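Local coordinates for putative glycosyltransferase (Mannosyltransferase) involved in glycosylating the PBCV-1 major capsid protein (Paramecium bursaria Chlorella virus 1, PDB 2P6W) that probably transfers a sugar from a UDP-sugar, with manganese bound, to the glycan of the viral major capsid protein, this chain being its N-terminal GT-A-type domain, at residues A[59-64]-A[137-142]; A[96-101]-A[106-111]; A[113-118]-A[181-186]. All coordinates share one frame; numbering follows the deposited sequence.

Interaction 1 of 3, residues A[59-64]-A[137-142]; sequences RSWIIQ and IVWSLR
Trp61 and Trp139 run side by side and point the same way, and between them they make most of this contact. The methylene CB of Trp61 sits over the six-membered ring of Trp139, 3.7 Å from its centroid and only 11° off the ring normal, a clear CH-pi contact. The indoles themselves do not stack: their five-membered rings are tilted at 47°, and Trp61 CD1 comes to 3.6 Å from Trp139 NE1. In both tryptophans CG stands opposite the backbone N. Beside them, Ser60 and Trp139 approach with their CB atoms 4.0 Å apart, and Ser60 OG rests 3.3 Å from Val138 CG1.

Around this pair lie groups that probably help to position it. The guanidinium of Arg142 lies nearly parallel to the opposite face of the Trp139 indole, with NH1 offset toward its rim. The same group is steered by its NH1, which donates to Trp139 O at 3.0 Å with a nearly straight N-H...O angle of 163°, and by a salt bridge from NH2 to Glu49. Ser60 OG finds its polar partner in Glu135, one turn back on helix 132-140, while Phe57 packs against Val138 and Trp139.

Helices 59-69 and 132-140 are thus joined on one flank of the central sheet. Arg59, a UDP-glucose-binding residue, turns from this interface and forms a salt bridge with the metal ligand Asp80. Between the two segments, cohesion therefore rests on van der Waals and CH-pi contact, while the polar ends of Ser60 and Arg142 are satisfied by Glu135, Glu49 and Trp139 O.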
loop_
_atom_site.group_PDB
_atom_site.type_symbol
_atom_site.label_atom_id
_atom_site.label_comp_id
_atom_site.label_asym_id
_atom_site.label_seq_id
_atom_site.Cartn_x
_atom_site.Cartn_y
_atom_site.Cartn_z
ATOM N N ARG A 59 8.993 1.422 -0.923
ATOM C CA ARG A 59 8.069 0.828 0.056
ATOM C C ARG A 59 8.669 -0.397 0.784
ATOM O O ARG A 59 8.382 -0.632 1.960
ATOM C CB ARG A 59 6.764 0.448 -0.622
ATOM C CG ARG A 59 6.912 -0.622 -1.660
ATOM C CD ARG A 59 5.657 -0.677 -2.543
ATOM N NE ARG A 59 5.675 0.457 -3.458
ATOM C CZ ARG A 59 4.625 0.886 -4.147
ATOM N NH1 ARG A 59 3.456 0.276 -4.018
ATOM N NH2 ARG A 59 4.748 1.938 -4.953
ATOM N N SER A 60 9.503 -1.168 0.082
ATOM C CA SER A 60 10.101 -2.374 0.664
ATOM C C SER A 60 11.307 -2.054 1.553
ATOM O O SER A 60 11.825 -2.929 2.268
ATOM C CB SER A 60 10.479 -3.372 -0.434
ATOM O OG SER A 60 9.322 -3.790 -1.133
ATOM N N TRP A 61 11.767 -0.803 1.482
ATOM C CA TRP A 61 12.754 -0.283 2.421
ATOM C C TRP A 61 12.042 0.343 3.626
ATOM O O TRP A 61 12.442 0.119 4.780
ATOM C CB TRP A 61 13.659 0.733 1.717
ATOM C CG TRP A 61 14.729 1.344 2.585
ATOM C CD1 TRP A 61 15.965 0.839 2.836
ATOM C CD2 TRP A 61 14.646 2.589 3.286
ATOM N NE1 TRP A 61 16.664 1.688 3.669
ATOM C CE2 TRP A 61 15.868 2.762 3.968
ATOM C CE3 TRP A 61 13.636 3.556 3.446
ATOM C CZ2 TRP A 61 16.128 3.881 4.767
ATOM C CZ3 TRP A 61 13.904 4.673 4.232
ATOM C CH2 TRP A 61 15.140 4.817 4.890
ATOM N N ILE A 62 10.983 1.111 3.357
ATOM C CA ILE A 62 10.197 1.773 4.425
ATOM C C ILE A 62 9.576 0.763 5.400
ATOM O O ILE A 62 9.457 1.033 6.605
ATOM C CB ILE A 62 9.125 2.735 3.851
ATOM C CG1 ILE A 62 9.787 3.833 3.018
ATOM C CG2 ILE A 62 8.219 3.353 4.968
ATOM C CD1 ILE A 62 8.792 4.594 2.173
ATOM N N ILE A 63 9.191 -0.418 4.912
ATOM C CA ILE A 63 8.674 -1.435 5.826
ATOM C C ILE A 63 9.645 -1.791 6.979
ATOM O O ILE A 63 9.190 -2.018 8.105
ATOM C CB ILE A 63 8.133 -2.676 5.067
ATOM C CG1 ILE A 63 7.185 -3.473 5.971
ATOM C CG2 ILE A 63 9.278 -3.503 4.466
ATOM C CD1 ILE A 63 6.472 -4.596 5.253
ATOM N N GLN A 64 10.961 -1.840 6.727
ATOM C CA GLN A 64 11.914 -2.084 7.808
ATOM C C GLN A 64 11.888 -0.943 8.838
ATOM O O GLN A 64 12.007 -1.178 10.032
ATOM C CB GLN A 64 13.357 -2.375 7.314
ATOM C CG GLN A 64 14.320 -2.585 8.528
ATOM C CD GLN A 64 15.726 -3.110 8.235
ATOM O OE1 GLN A 64 16.335 -2.890 7.152
ATOM N NE2 GLN A 64 16.276 -3.774 9.236
ATOM N N ILE A 137 14.545 -8.836 0.549
ATOM C CA ILE A 137 14.961 -9.332 -0.755
ATOM C C ILE A 137 14.348 -8.514 -1.891
ATOM O O ILE A 137 15.040 -8.157 -2.851
ATOM C CB ILE A 137 14.632 -10.842 -0.921
ATOM C CG1 ILE A 137 15.389 -11.668 0.125
ATOM C CG2 ILE A 137 14.991 -11.300 -2.309
ATOM C CD1 ILE A 137 16.884 -11.566 0.015
ATOM N N VAL A 138 13.070 -8.161 -1.761
ATOM C CA VAL A 138 12.416 -7.353 -2.788
ATOM C C VAL A 138 13.195 -6.056 -2.963
ATOM O O VAL A 138 13.518 -5.676 -4.074
ATOM C CB VAL A 138 10.989 -7.009 -2.398
ATOM C CG1 VAL A 138 10.377 -5.975 -3.374
ATOM C CG2 VAL A 138 10.141 -8.268 -2.383
ATOM N N TRP A 139 13.493 -5.389 -1.857
ATOM C CA TRP A 139 14.301 -4.165 -1.946
ATOM C C TRP A 139 15.651 -4.407 -2.637
ATOM O O TRP A 139 16.058 -3.604 -3.471
ATOM C CB TRP A 139 14.488 -3.572 -0.547
ATOM C CG TRP A 139 15.395 -2.376 -0.477
ATOM C CD1 TRP A 139 16.578 -2.293 0.198
ATOM C CD2 TRP A 139 15.188 -1.083 -1.078
ATOM N NE1 TRP A 139 17.130 -1.038 0.054
ATOM C CE2 TRP A 139 16.298 -0.274 -0.723
ATOM C CE3 TRP A 139 14.189 -0.540 -1.898
ATOM C CZ2 TRP A 139 16.434 1.052 -1.160
ATOM C CZ3 TRP A 139 14.313 0.786 -2.323
ATOM C CH2 TRP A 139 15.432 1.569 -1.955
ATOM N N SER A 140 16.312 -5.523 -2.310
ATOM C CA SER A 140 17.645 -5.837 -2.863
ATOM C C SER A 140 17.616 -6.041 -4.367
ATOM O O SER A 140 18.663 -5.947 -5.020
ATOM C CB SER A 140 18.227 -7.083 -2.191
ATOM O OG SER A 140 17.655 -8.279 -2.713
ATOM N N LEU A 141 16.437 -6.346 -4.913
ATOM C CA LEU A 141 16.316 -6.675 -6.340
ATOM C C LEU A 141 16.095 -5.427 -7.190
ATOM O O LEU A 141 15.985 -5.521 -8.412
ATOM C CB LEU A 141 15.181 -7.677 -6.578
ATOM C CG LEU A 141 15.453 -9.088 -6.065
ATOM C CD1 LEU A 141 14.183 -9.875 -6.122
ATOM C CD2 LEU A 141 16.547 -9.776 -6.875
ATOM N N ARG A 142 16.039 -4.262 -6.547
ATOM C CA ARG A 142 15.652 -3.023 -7.248
ATOM C C ARG A 142 16.517 -2.655 -8.422
ATOM O O ARG A 142 16.049 -1.967 -9.335
ATOM C CB ARG A 142 15.577 -1.835 -6.284
ATOM C CG ARG A 142 16.922 -1.418 -5.706
ATOM C CD ARG A 142 16.717 -0.448 -4.574
ATOM N NE ARG A 142 17.968 0.055 -4.005
ATOM C CZ ARG A 142 18.727 -0.606 -3.129
ATOM N NH1 ARG A 142 18.395 -1.834 -2.730
ATOM N NH2 ARG A 142 19.835 -0.037 -2.663
#

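Interaction 2 of 3, residues A[96-101]-A[106-111]; sequences SFIDLS and LYHTFH
His108 receives two aliphatic branch ends from the loop 96-101. Ile98 CD1 lies 3.7 Å from His108 CD2 and equally near His108 CG, while Leu100 CD2 comes to 3.5 Å from His108 CE1 and also meets ND1 of that ring. The two methyls therefore divide the imidazole between them, one at the CG-CD2 side and one at the CE1-ND1 side, each approaching at a slant. Ile98 reaches in because CG1 stands trans to its backbone N (chi1 -177°) and the chain stays extended to Ile98 CD1, which also brushes Phe110 CZ at 4.4 Å.

The solvent side is looser. Asp99 is exposed, and Asp99 O stays 3.8 Å from His108 NE2. Its carboxylate serves its own loop instead: Asp99 OD1 accepts from Ser101 N at 3.0 Å, closing an Asx turn, and from Ser101 OG at 2.6 Å through the syn lone pair.

Strand 107-110 is an inner strand of the mixed sheet, running between 124-128 and 169-172, and the loop covers one of its faces. His172 and Trp75 bring their rings to His108, and Phe126 touches both His108 and Phe110. On the other face Tyr107 and Thr109 pack against helix 153-164.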
loop_
_atom_site.group_PDB
_atom_site.type_symbol
_atom_site.label_atom_id
_atom_site.label_comp_id
_atom_site.label_asym_id
_atom_site.label_seq_id
_atom_site.Cartn_x
_atom_site.Cartn_y
_atom_site.Cartn_z
ATOM N N SER A 96 -13.222 -5.578 9.281
ATOM C CA SER A 96 -14.593 -5.668 8.783
ATOM C C SER A 96 -14.627 -5.901 7.272
ATOM O O SER A 96 -15.670 -6.267 6.723
ATOM C CB SER A 96 -15.422 -4.430 9.152
ATOM O OG SER A 96 -14.898 -3.271 8.527
ATOM N N PHE A 97 -13.480 -5.684 6.611
ATOM C CA PHE A 97 -13.377 -5.738 5.142
ATOM C C PHE A 97 -12.556 -6.922 4.644
ATOM O O PHE A 97 -12.672 -7.319 3.477
ATOM C CB PHE A 97 -12.739 -4.446 4.608
ATOM C CG PHE A 97 -13.600 -3.228 4.795
ATOM C CD1 PHE A 97 -14.572 -2.886 3.847
ATOM C CD2 PHE A 97 -13.445 -2.431 5.914
ATOM C CE1 PHE A 97 -15.383 -1.768 4.032
ATOM C CE2 PHE A 97 -14.238 -1.297 6.100
ATOM C CZ PHE A 97 -15.200 -0.965 5.160
ATOM N N ILE A 98 -11.709 -7.467 5.515
ATOM C CA ILE A 98 -10.833 -8.572 5.143
ATOM C C ILE A 98 -10.610 -9.523 6.310
ATOM O O ILE A 98 -10.526 -9.097 7.463
ATOM C CB ILE A 98 -9.464 -8.050 4.553
ATOM C CG1 ILE A 98 -8.571 -9.203 4.092
ATOM C CG2 ILE A 98 -8.735 -7.152 5.535
ATOM C CD1 ILE A 98 -7.401 -8.748 3.196
ATOM N N ASP A 99 -10.546 -10.815 5.994
ATOM C CA ASP A 99 -10.332 -11.867 6.970
ATOM C C ASP A 99 -8.825 -12.125 7.045
ATOM O O ASP A 99 -8.233 -12.635 6.084
ATOM C CB ASP A 99 -11.078 -13.120 6.493
ATOM C CG ASP A 99 -10.863 -14.322 7.384
ATOM O OD1 ASP A 99 -10.169 -14.218 8.414
ATOM O OD2 ASP A 99 -11.426 -15.383 7.039
ATOM N N LEU A 100 -8.220 -11.767 8.182
ATOM C CA LEU A 100 -6.777 -11.947 8.391
ATOM C C LEU A 100 -6.447 -13.150 9.280
ATOM O O LEU A 100 -5.329 -13.255 9.797
ATOM C CB LEU A 100 -6.157 -10.667 8.975
ATOM C CG LEU A 100 -6.236 -9.421 8.079
ATOM C CD1 LEU A 100 -5.726 -8.195 8.827
ATOM C CD2 LEU A 100 -5.482 -9.633 6.773
ATOM N N SER A 101 -7.403 -14.060 9.435
ATOM C CA SER A 101 -7.275 -15.148 10.414
ATOM C C SER A 101 -6.450 -16.353 9.982
ATOM O O SER A 101 -6.062 -17.153 10.851
ATOM C CB SER A 101 -8.656 -15.621 10.874
ATOM O OG SER A 101 -9.331 -16.252 9.816
ATOM N N LEU A 106 1.074 -14.852 4.092
ATOM C CA LEU A 106 2.140 -13.842 4.224
ATOM C C LEU A 106 1.803 -12.539 3.496
ATOM O O LEU A 106 2.271 -11.487 3.902
ATOM C CB LEU A 106 3.475 -14.368 3.698
ATOM C CG LEU A 106 4.163 -15.519 4.439
ATOM C CD1 LEU A 106 5.258 -16.089 3.554
ATOM C CD2 LEU A 106 4.723 -15.114 5.792
ATOM N N TYR A 107 1.008 -12.613 2.425
ATOM C CA TYR A 107 0.628 -11.411 1.669
ATOM C C TYR A 107 -0.836 -11.422 1.303
ATOM O O TYR A 107 -1.328 -12.431 0.825
ATOM C CB TYR A 107 1.400 -11.375 0.343
ATOM C CG TYR A 107 2.834 -10.911 0.444
ATOM C CD1 TYR A 107 3.167 -9.561 0.281
ATOM C CD2 TYR A 107 3.861 -11.818 0.686
ATOM C CE1 TYR A 107 4.489 -9.125 0.387
ATOM C CE2 TYR A 107 5.169 -11.399 0.785
ATOM C CZ TYR A 107 5.476 -10.051 0.646
ATOM O OH TYR A 107 6.794 -9.642 0.747
ATOM N N HIS A 108 -1.521 -10.298 1.517
ATOM C CA HIS A 108 -2.817 -10.058 0.904
ATOM C C HIS A 108 -2.648 -8.946 -0.122
ATOM O O HIS A 108 -2.130 -7.869 0.208
ATOM C CB HIS A 108 -3.841 -9.636 1.958
ATOM C CG HIS A 108 -4.258 -10.755 2.850
ATOM N ND1 HIS A 108 -3.651 -11.011 4.057
ATOM C CD2 HIS A 108 -5.187 -11.719 2.681
ATOM C CE1 HIS A 108 -4.192 -12.087 4.600
ATOM N NE2 HIS A 108 -5.141 -12.522 3.793
ATOM N N THR A 109 -3.025 -9.232 -1.372
ATOM C CA THR A 109 -2.900 -8.285 -2.474
ATOM C C THR A 109 -4.226 -8.183 -3.217
ATOM O O THR A 109 -5.191 -8.894 -2.889
ATOM C CB THR A 109 -1.757 -8.714 -3.450
ATOM O OG1 THR A 109 -2.042 -10.037 -3.939
ATOM C CG2 THR A 109 -0.424 -8.697 -2.715
ATOM N N PHE A 110 -4.282 -7.295 -4.202
ATOM C CA PHE A 110 -5.535 -6.949 -4.891
ATOM C C PHE A 110 -5.333 -6.864 -6.380
ATOM O O PHE A 110 -4.331 -6.321 -6.840
ATOM C CB PHE A 110 -6.107 -5.632 -4.326
ATOM C CG PHE A 110 -6.211 -5.673 -2.853
ATOM C CD1 PHE A 110 -7.316 -6.266 -2.253
ATOM C CD2 PHE A 110 -5.157 -5.236 -2.056
ATOM C CE1 PHE A 110 -7.390 -6.399 -0.871
ATOM C CE2 PHE A 110 -5.214 -5.353 -0.685
ATOM C CZ PHE A 110 -6.334 -5.946 -0.078
ATOM N N HIS A 111 -6.284 -7.422 -7.129
ATOM C CA HIS A 111 -6.226 -7.285 -8.570
ATOM C C HIS A 111 -6.771 -5.933 -9.007
ATOM O O HIS A 111 -7.262 -5.151 -8.182
ATOM C CB HIS A 111 -6.927 -8.456 -9.282
ATOM C CG HIS A 111 -8.422 -8.436 -9.192
ATOM N ND1 HIS A 111 -9.197 -7.592 -9.956
ATOM C CD2 HIS A 111 -9.288 -9.206 -8.484
ATOM C CE1 HIS A 111 -10.473 -7.810 -9.694
ATOM N NE2 HIS A 111 -10.555 -8.797 -8.816
#

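Interaction 3 of 3, residues A[113-118]-A[181-186]; sequences APWGSY and VKAYPE
Trp115 and Tyr184 meet as an offset edge-to-face pair. The five-membered ring of Trp115 directs its edge toward the face of the tyrosine, with the planes inclined at 69° and the centroids 5.5 Å apart. The nearest atoms are Trp115 CD1 and Tyr184 CE1, at 3.6 Å. In Tyr184, CG lies trans to the carbonyl carbon (chi1 -49°), and from there the ring extends to the loop 113-118, where Tyr184 OH donates to Ala113 O at 2.7 Å. That oxygen lies near the plane of the phenol ring, but the donor stands 44° out of the carbonyl plane and so misses the lone-pair direction. The preceding residue, Ala183, brings its methyl group to both aromatics: Ala183 CB is 3.9 Å from Trp115 CB and also lies over the rim of one face of the Tyr184 ring.

Both segments are loops, one between strands 107-110 and 124-128 of the large sheet and the other between strands 179-180 and 193-195 of the small one, so the contact joins a loop of the large sheet to a loop of the small one in this GT-A-type domain. Strand 193-195 ends with the manganese ligand His195, whose side chain is about 8 Å from that of Tyr184.

Pro114, which follows a cis peptide bond, lays CG over the centre of one face of the indole. At the nitrogen end of that ring a water bridges the segments, donating to Ala183 O at 2.8 Å and to Glu186 OE2 at 2.7 Å, and accepting a weak bond from Trp115 NE1. Ala183 O, which takes the water, also lies 3.4 Å from Trp115 CD1. Deeper in, Tyr175 meets the Tyr184 ring edge-to-face, and Pro174 packs beside it.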
loop_
_atom_site.group_PDB
_atom_site.type_symbol
_atom_site.label_atom_id
_atom_site.label_comp_id
_atom_site.label_asym_id
_atom_site.label_seq_id
_atom_site.Cartn_x
_atom_site.Cartn_y
_atom_site.Cartn_z
ATOM N N ALA A 113 -8.566 -5.797 -12.235
ATOM C CA ALA A 113 -9.246 -6.236 -13.455
ATOM C C ALA A 113 -10.648 -5.663 -13.584
ATOM O O ALA A 113 -11.272 -5.345 -12.582
ATOM C CB ALA A 113 -9.327 -7.759 -13.466
ATOM N N PRO A 114 -11.159 -5.552 -14.823
ATOM C CA PRO A 114 -10.481 -5.755 -16.098
ATOM C C PRO A 114 -9.835 -4.480 -16.663
ATOM O O PRO A 114 -9.368 -4.490 -17.816
ATOM C CB PRO A 114 -11.645 -6.162 -17.003
ATOM C CG PRO A 114 -12.757 -5.302 -16.550
ATOM C CD PRO A 114 -12.583 -5.223 -15.029
ATOM N N TRP A 115 -9.807 -3.415 -15.858
ATOM C CA TRP A 115 -9.466 -2.065 -16.327
ATOM C C TRP A 115 -7.970 -1.740 -16.227
ATOM O O TRP A 115 -7.530 -0.712 -16.756
ATOM C CB TRP A 115 -10.259 -1.006 -15.534
ATOM C CG TRP A 115 -11.680 -1.379 -15.386
ATOM C CD1 TRP A 115 -12.331 -1.726 -14.227
ATOM C CD2 TRP A 115 -12.644 -1.466 -16.436
ATOM N NE1 TRP A 115 -13.651 -2.014 -14.494
ATOM C CE2 TRP A 115 -13.868 -1.881 -15.846
ATOM C CE3 TRP A 115 -12.599 -1.227 -17.818
ATOM C CZ2 TRP A 115 -15.030 -2.072 -16.595
ATOM C CZ3 TRP A 115 -13.764 -1.413 -18.569
ATOM C CH2 TRP A 115 -14.967 -1.832 -17.949
ATOM N N GLY A 116 -7.212 -2.585 -15.523
ATOM C CA GLY A 116 -5.825 -2.270 -15.161
ATOM C C GLY A 116 -4.824 -2.733 -16.199
ATOM O O GLY A 116 -5.175 -2.883 -17.369
ATOM N N SER A 117 -3.578 -2.961 -15.783
ATOM C CA SER A 117 -2.574 -3.434 -16.741
ATOM C C SER A 117 -1.691 -4.535 -16.163
ATOM O O SER A 117 -0.790 -5.001 -16.835
ATOM C CB SER A 117 -1.706 -2.280 -17.231
ATOM O OG SER A 117 -1.155 -1.606 -16.127
ATOM N N TYR A 118 -1.976 -4.967 -14.939
ATOM C CA TYR A 118 -1.140 -5.980 -14.275
ATOM C C TYR A 118 -2.000 -6.862 -13.338
ATOM O O TYR A 118 -3.066 -6.425 -12.861
ATOM C CB TYR A 118 0.012 -5.283 -13.523
ATOM C CG TYR A 118 1.150 -6.242 -13.226
ATOM C CD1 TYR A 118 1.963 -6.720 -14.259
ATOM C CD2 TYR A 118 1.383 -6.707 -11.937
ATOM C CE1 TYR A 118 2.988 -7.620 -14.008
ATOM C CE2 TYR A 118 2.418 -7.601 -11.674
ATOM C CZ TYR A 118 3.209 -8.056 -12.720
ATOM O OH TYR A 118 4.208 -8.972 -12.478
ATOM N N VAL A 181 -9.939 4.927 -8.301
ATOM C CA VAL A 181 -11.046 5.855 -8.513
ATOM C C VAL A 181 -11.583 5.840 -9.936
ATOM O O VAL A 181 -12.785 5.775 -10.130
ATOM C CB VAL A 181 -10.700 7.294 -8.106
ATOM C CG1 VAL A 181 -9.330 7.659 -8.558
ATOM C CG2 VAL A 181 -11.724 8.281 -8.665
ATOM N N LYS A 182 -10.700 5.898 -10.923
ATOM C CA LYS A 182 -11.188 5.954 -12.304
ATOM C C LYS A 182 -11.797 4.639 -12.796
ATOM O O LYS A 182 -12.677 4.643 -13.667
ATOM C CB LYS A 182 -10.078 6.435 -13.244
ATOM C CG LYS A 182 -9.896 7.964 -13.162
ATOM C CD LYS A 182 -8.759 8.442 -14.033
ATOM C CE LYS A 182 -8.798 9.956 -14.208
ATOM N NZ LYS A 182 -7.827 10.422 -15.246
ATOM N N ALA A 183 -11.320 3.528 -12.235
ATOM C CA ALA A 183 -11.702 2.191 -12.684
ATOM C C ALA A 183 -12.986 1.662 -12.042
ATOM O O ALA A 183 -13.759 0.928 -12.692
ATOM C CB ALA A 183 -10.569 1.230 -12.413
ATOM N N TYR A 184 -13.181 2.003 -10.766
ATOM C CA TYR A 184 -14.335 1.534 -10.003
ATOM C C TYR A 184 -15.114 2.686 -9.357
ATOM O O TYR A 184 -15.341 2.679 -8.153
ATOM C CB TYR A 184 -13.878 0.529 -8.918
ATOM C CG TYR A 184 -12.964 -0.567 -9.416
ATOM C CD1 TYR A 184 -13.436 -1.584 -10.266
ATOM C CD2 TYR A 184 -11.617 -0.595 -9.033
ATOM C CE1 TYR A 184 -12.575 -2.593 -10.725
ATOM C CE2 TYR A 184 -10.760 -1.607 -9.470
ATOM C CZ TYR A 184 -11.246 -2.596 -10.314
ATOM O OH TYR A 184 -10.369 -3.566 -10.738
ATOM N N PRO A 185 -15.555 3.677 -10.170
ATOM C CA PRO A 185 -16.210 4.877 -9.629
ATOM C C PRO A 185 -17.427 4.538 -8.778
ATOM O O PRO A 185 -17.708 5.252 -7.813
ATOM C CB PRO A 185 -16.667 5.643 -10.886
ATOM C CG PRO A 185 -16.609 4.621 -12.014
ATOM C CD PRO A 185 -15.480 3.708 -11.640
ATOM N N GLU A 186 -18.135 3.474 -9.160
ATOM C CA GLU A 186 -19.363 3.027 -8.501
ATOM C C GLU A 186 -19.132 2.439 -7.104
ATOM O O GLU A 186 -20.077 2.321 -6.311
ATOM C CB GLU A 186 -20.098 1.997 -9.385
ATOM C CG GLU A 186 -19.466 0.580 -9.464
ATOM C CD GLU A 186 -18.359 0.409 -10.525
ATOM O OE1 GLU A 186 -17.821 1.423 -11.008
ATOM O OE2 GLU A 186 -18.005 -0.755 -10.852
HETATM O O HOH W 1 -16.111 -0.516 -12.812
#

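How the interactions relate
Interactions 2 and 3 adjoin, His111 ND1 lying 4.3 Å from Tyr184 OH in simple packing, although their centres are 19 Å apart. Interaction 1 sits on the other side of the chain's centre from interaction 3, with centres 26 Å apart, and its nearest atoms come within about 5 Å of interaction 2 without touching. In sequence, interaction 2 is nested inside the loop that interaction 1 closes, whereas interactions 1 and 3 interleave. None of the touching residues binds the manganese: the side chains of Phe110 in interaction 2 and Ala183 in interaction 3 each lie about 12 Å from it, and the sugar-nucleotide-binding Arg59 belongs to segment 59-64 but takes no part in the contact itself.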